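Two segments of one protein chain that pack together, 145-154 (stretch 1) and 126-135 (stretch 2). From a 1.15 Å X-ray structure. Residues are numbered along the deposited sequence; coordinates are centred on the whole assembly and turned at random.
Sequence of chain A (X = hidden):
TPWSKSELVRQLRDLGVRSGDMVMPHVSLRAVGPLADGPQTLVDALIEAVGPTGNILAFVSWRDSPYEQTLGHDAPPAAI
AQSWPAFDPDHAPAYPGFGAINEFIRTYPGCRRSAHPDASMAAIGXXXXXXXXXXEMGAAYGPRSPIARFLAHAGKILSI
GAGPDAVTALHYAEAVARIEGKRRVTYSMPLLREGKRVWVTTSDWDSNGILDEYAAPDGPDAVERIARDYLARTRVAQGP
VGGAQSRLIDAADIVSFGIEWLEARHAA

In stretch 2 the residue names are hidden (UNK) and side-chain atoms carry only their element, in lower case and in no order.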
# COMPACT_ATOMS: atom_id res chain seq x y z
N SER A 145 6.17 5.62 9.21
CA SER A 145 5.88 5.54 7.78
C SER A 145 4.57 6.21 7.44
O SER A 145 3.75 6.54 8.30
CB SER A 145 5.83 4.08 7.34
OG SER A 145 4.63 3.48 7.79
N PRO A 146 4.29 6.36 6.14
CA PRO A 146 2.97 6.87 5.74
C PRO A 146 1.82 6.01 6.22
O PRO A 146 0.74 6.53 6.51
CB PRO A 146 3.07 6.90 4.21
CG PRO A 146 4.53 7.20 3.94
CD PRO A 146 5.24 6.35 5.01
N ILE A 147 2.02 4.70 6.33
CA ILE A 147 0.97 3.85 6.89
C ILE A 147 0.68 4.24 8.33
O ILE A 147 -0.48 4.27 8.75
CB ILE A 147 1.39 2.38 6.82
CG1 ILE A 147 1.58 1.90 5.40
CG2 ILE A 147 0.44 1.46 7.60
CD1 ILE A 147 0.37 1.89 4.62
N ALA A 148 1.72 4.48 9.12
CA ALA A 148 1.48 4.91 10.49
C ALA A 148 0.59 6.14 10.54
O ALA A 148 -0.32 6.23 11.37
CB ALA A 148 2.80 5.15 11.21
N ARG A 149 0.87 7.13 9.71
CA ARG A 149 0.08 8.35 9.72
C ARG A 149 -1.34 8.11 9.21
O ARG A 149 -2.31 8.65 9.76
CB ARG A 149 0.83 9.45 8.97
CG ARG A 149 2.03 9.93 9.78
CD ARG A 149 2.80 11.09 9.12
NE ARG A 149 3.40 10.70 7.85
CZ ARG A 149 4.56 10.03 7.74
NH1 ARG A 149 5.28 9.68 8.81
NH2 ARG A 149 4.99 9.71 6.55
N PHE A 150 -1.50 7.28 8.17
CA PHE A 150 -2.82 6.88 7.68
C PHE A 150 -3.67 6.29 8.79
O PHE A 150 -4.85 6.58 8.91
CB PHE A 150 -2.57 5.88 6.54
CG PHE A 150 -3.77 5.11 6.06
CD1 PHE A 150 -4.69 5.70 5.24
CD2 PHE A 150 -3.91 3.78 6.35
CE1 PHE A 150 -5.76 5.00 4.78
CE2 PHE A 150 -5.00 3.08 5.86
CZ PHE A 150 -5.90 3.70 5.08
N LEU A 151 -3.05 5.43 9.62
CA LEU A 151 -3.76 4.78 10.70
C LEU A 151 -4.13 5.77 11.78
O LEU A 151 -5.10 5.53 12.51
CB LEU A 151 -2.90 3.70 11.35
CG LEU A 151 -2.64 2.49 10.46
CD1 LEU A 151 -1.56 1.59 11.04
CD2 LEU A 151 -3.90 1.71 10.16
N ALA A 152 -3.43 6.89 11.89
CA ALA A 152 -3.79 7.96 12.82
C ALA A 152 -4.78 8.96 12.22
O ALA A 152 -5.21 9.88 12.93
CB ALA A 152 -2.51 8.68 13.28
N HIS A 153 -5.14 8.80 10.95
CA HIS A 153 -5.90 9.78 10.19
C HIS A 153 -7.23 9.19 9.74
O HIS A 153 -7.73 9.52 8.67
CB HIS A 153 -5.08 10.24 9.00
CG HIS A 153 -5.51 11.54 8.40
ND1 HIS A 153 -5.96 12.62 9.13
CD2 HIS A 153 -5.50 11.94 7.11
CE1 HIS A 153 -6.20 13.64 8.31
NE2 HIS A 153 -5.92 13.24 7.08
N ALA A 154 -7.80 8.33 10.57
CA ALA A 154 -9.14 7.80 10.33
C ALA A 154 -9.17 7.00 9.04
O ALA A 154 -10.19 6.95 8.36
CB ALA A 154 -10.23 8.87 10.36
N UNK A 126 -5.51 17.31 0.41
CA UNK A 126 -4.89 18.40 1.18
C UNK A 126 -3.85 17.94 2.17
O UNK A 126 -2.97 18.73 2.54
c UNK A 126 -6.08 19.08 1.87
c UNK A 126 -6.98 17.35 0.49
c UNK A 126 -7.25 18.77 0.99
N UNK A 127 -3.92 16.70 2.65
CA UNK A 127 -2.98 16.20 3.64
C UNK A 127 -1.89 15.34 3.01
O UNK A 127 -1.13 14.67 3.72
c UNK A 127 -4.78 16.24 5.42
c UNK A 127 -3.73 15.42 4.71
o UNK A 127 -5.90 15.75 5.62
o UNK A 127 -4.52 17.41 5.76
N UNK A 128 -1.74 15.42 1.70
CA UNK A 128 -0.82 14.54 0.99
C UNK A 128 0.62 14.73 1.44
O UNK A 128 1.37 13.75 1.60
c UNK A 128 -0.91 14.78 -0.51
N UNK A 129 1.07 15.97 1.62
CA UNK A 129 2.46 16.15 2.02
C UNK A 129 2.71 15.56 3.41
O UNK A 129 3.76 14.95 3.66
c UNK A 129 2.84 17.63 1.98
N UNK A 130 1.78 15.77 4.33
CA UNK A 130 1.91 15.21 5.67
C UNK A 130 1.89 13.69 5.64
O UNK A 130 2.61 13.04 6.39
c UNK A 130 -1.06 13.27 7.70
c UNK A 130 -0.14 14.10 8.33
c UNK A 130 0.68 15.18 7.90
n UNK A 130 1.07 14.80 10.06
c UNK A 130 1.38 15.58 8.99
c UNK A 130 -1.45 12.16 9.80
c UNK A 130 0.77 15.75 6.53
c UNK A 130 -0.51 12.92 10.43
c UNK A 130 0.14 13.89 9.69
c UNK A 130 -1.72 12.32 8.46
N UNK A 131 1.10 13.10 4.74
CA UNK A 131 1.07 11.65 4.63
C UNK A 131 2.40 11.09 4.13
O UNK A 131 2.87 10.08 4.65
c UNK A 131 -1.67 10.19 5.31
c UNK A 131 -1.43 11.28 4.29
c UNK A 131 -2.47 11.21 3.19
c UNK A 131 -0.04 11.18 3.69
N UNK A 132 3.00 11.69 3.10
CA UNK A 132 4.07 10.98 2.42
C UNK A 132 5.46 11.16 3.01
O UNK A 132 6.37 10.42 2.63
c UNK A 132 4.54 12.75 0.64
c UNK A 132 2.89 10.91 0.18
c UNK A 132 4.17 11.28 0.91
N UNK A 133 5.66 12.11 3.93
CA UNK A 133 7.00 12.34 4.49
C UNK A 133 6.90 12.50 5.99
O UNK A 133 5.96 13.15 6.48
c UNK A 133 7.61 13.62 3.89
N UNK A 134 7.84 11.93 6.76
CA UNK A 134 9.01 11.20 6.28
C UNK A 134 8.67 9.78 5.81
O UNK A 134 7.69 9.17 6.24
c UNK A 134 9.90 11.14 7.52
c UNK A 134 7.84 12.09 8.23
c UNK A 134 8.92 11.14 8.68
N UNK A 135 9.52 9.25 4.95
CA UNK A 135 9.42 7.83 4.61
C UNK A 135 10.86 7.33 4.42
O UNK A 135 11.38 7.25 3.30
c UNK A 135 8.56 7.56 3.40
c UNK A 135 8.12 6.15 3.33
n UNK A 135 7.63 4.05 3.67
c UNK A 135 8.28 5.13 4.20
n UNK A 135 7.35 5.68 2.30
c UNK A 135 7.06 4.41 2.53

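Position 126 has three side-chain carbons that close a ring onto its own backbone N, which defines proline; Pro126 lies out of reach of stretch 1. Position 127 carries two carbons, the second bearing two oxygens, one of them 2.9 Å from His153 NE2. A four-atom side chain ending in a carboxylate is aspartate. His153 NE2 donates to Asp127 OD2 at 142°, and the oxygen lies near the plane of the imidazole, where an N-H points. Asp127 occupies the N-cap position, yet its side chain makes no capping bond.

Positions 128 and 129 each show a single side-chain carbon, out of reach of stretch 1, so both are alanine, Ala128 and Ala129. Position 130 has one carbon followed by fused five- and six-membered rings holding eight carbons and one nitrogen, with Arg149 CB over one face: an indole, hence tryptophan. Its CA-to-CB bond points sideways, but the ring comes nearer. Arg149 CB is 4.0 Å from the centroid of the Trp130 six-membered ring and 26° off the normal. The indole also turns an edge toward the face of His153, with planes at 64° and Trp130 CZ3 3.9 Å from His153 CG.

At 131, four carbons fork at the second, and one end carbon lies 4.1 Å from Phe150 N: leucine. CB points away, but the end of the Leu131 side chain comes nearer. Position 132 has one carbon carrying two more, none within 5.1 Å of stretch 1; this fork at CB identifies valine. Val132 contributes mainly backbone, its O lying 3.9 Å from Pro146 CG. One carbon at 133 gives alanine, and Ala133 is the first residue after helix 128-132 to leave helical phi/psi.

Position 134 again closes three carbons onto N, one of them 3.6 Å from Arg149 NH1: proline, preceded by a cis peptide bond. Pro134 CD lies over one face of the guanidinium. Position 135 has one carbon and a five-membered ring of three carbons and two nitrogens, with Pro146 CD 3.3 Å from its centroid, only 9° off the normal: histidine.

The contact buries 543 Å², and Arg149 is its main polar anchor. Arg149 NH2 donates to Leu131 O at 2.9 Å and to Pro134 O at 2.8 Å, joining carbonyls from the helix and the loop beyond it. Weak bonds run from Arg149 NE to Trp130 O (2.9 Å) and Leu131 O (3.3 Å). Around this anchor, Pro146 packs against His135 while Trp130 covers the Arg149 stem and meets His153, whose bond to Asp127 ties in the start of helix 128-132.

Stretch 2 126-135: PDAAWLVAPH
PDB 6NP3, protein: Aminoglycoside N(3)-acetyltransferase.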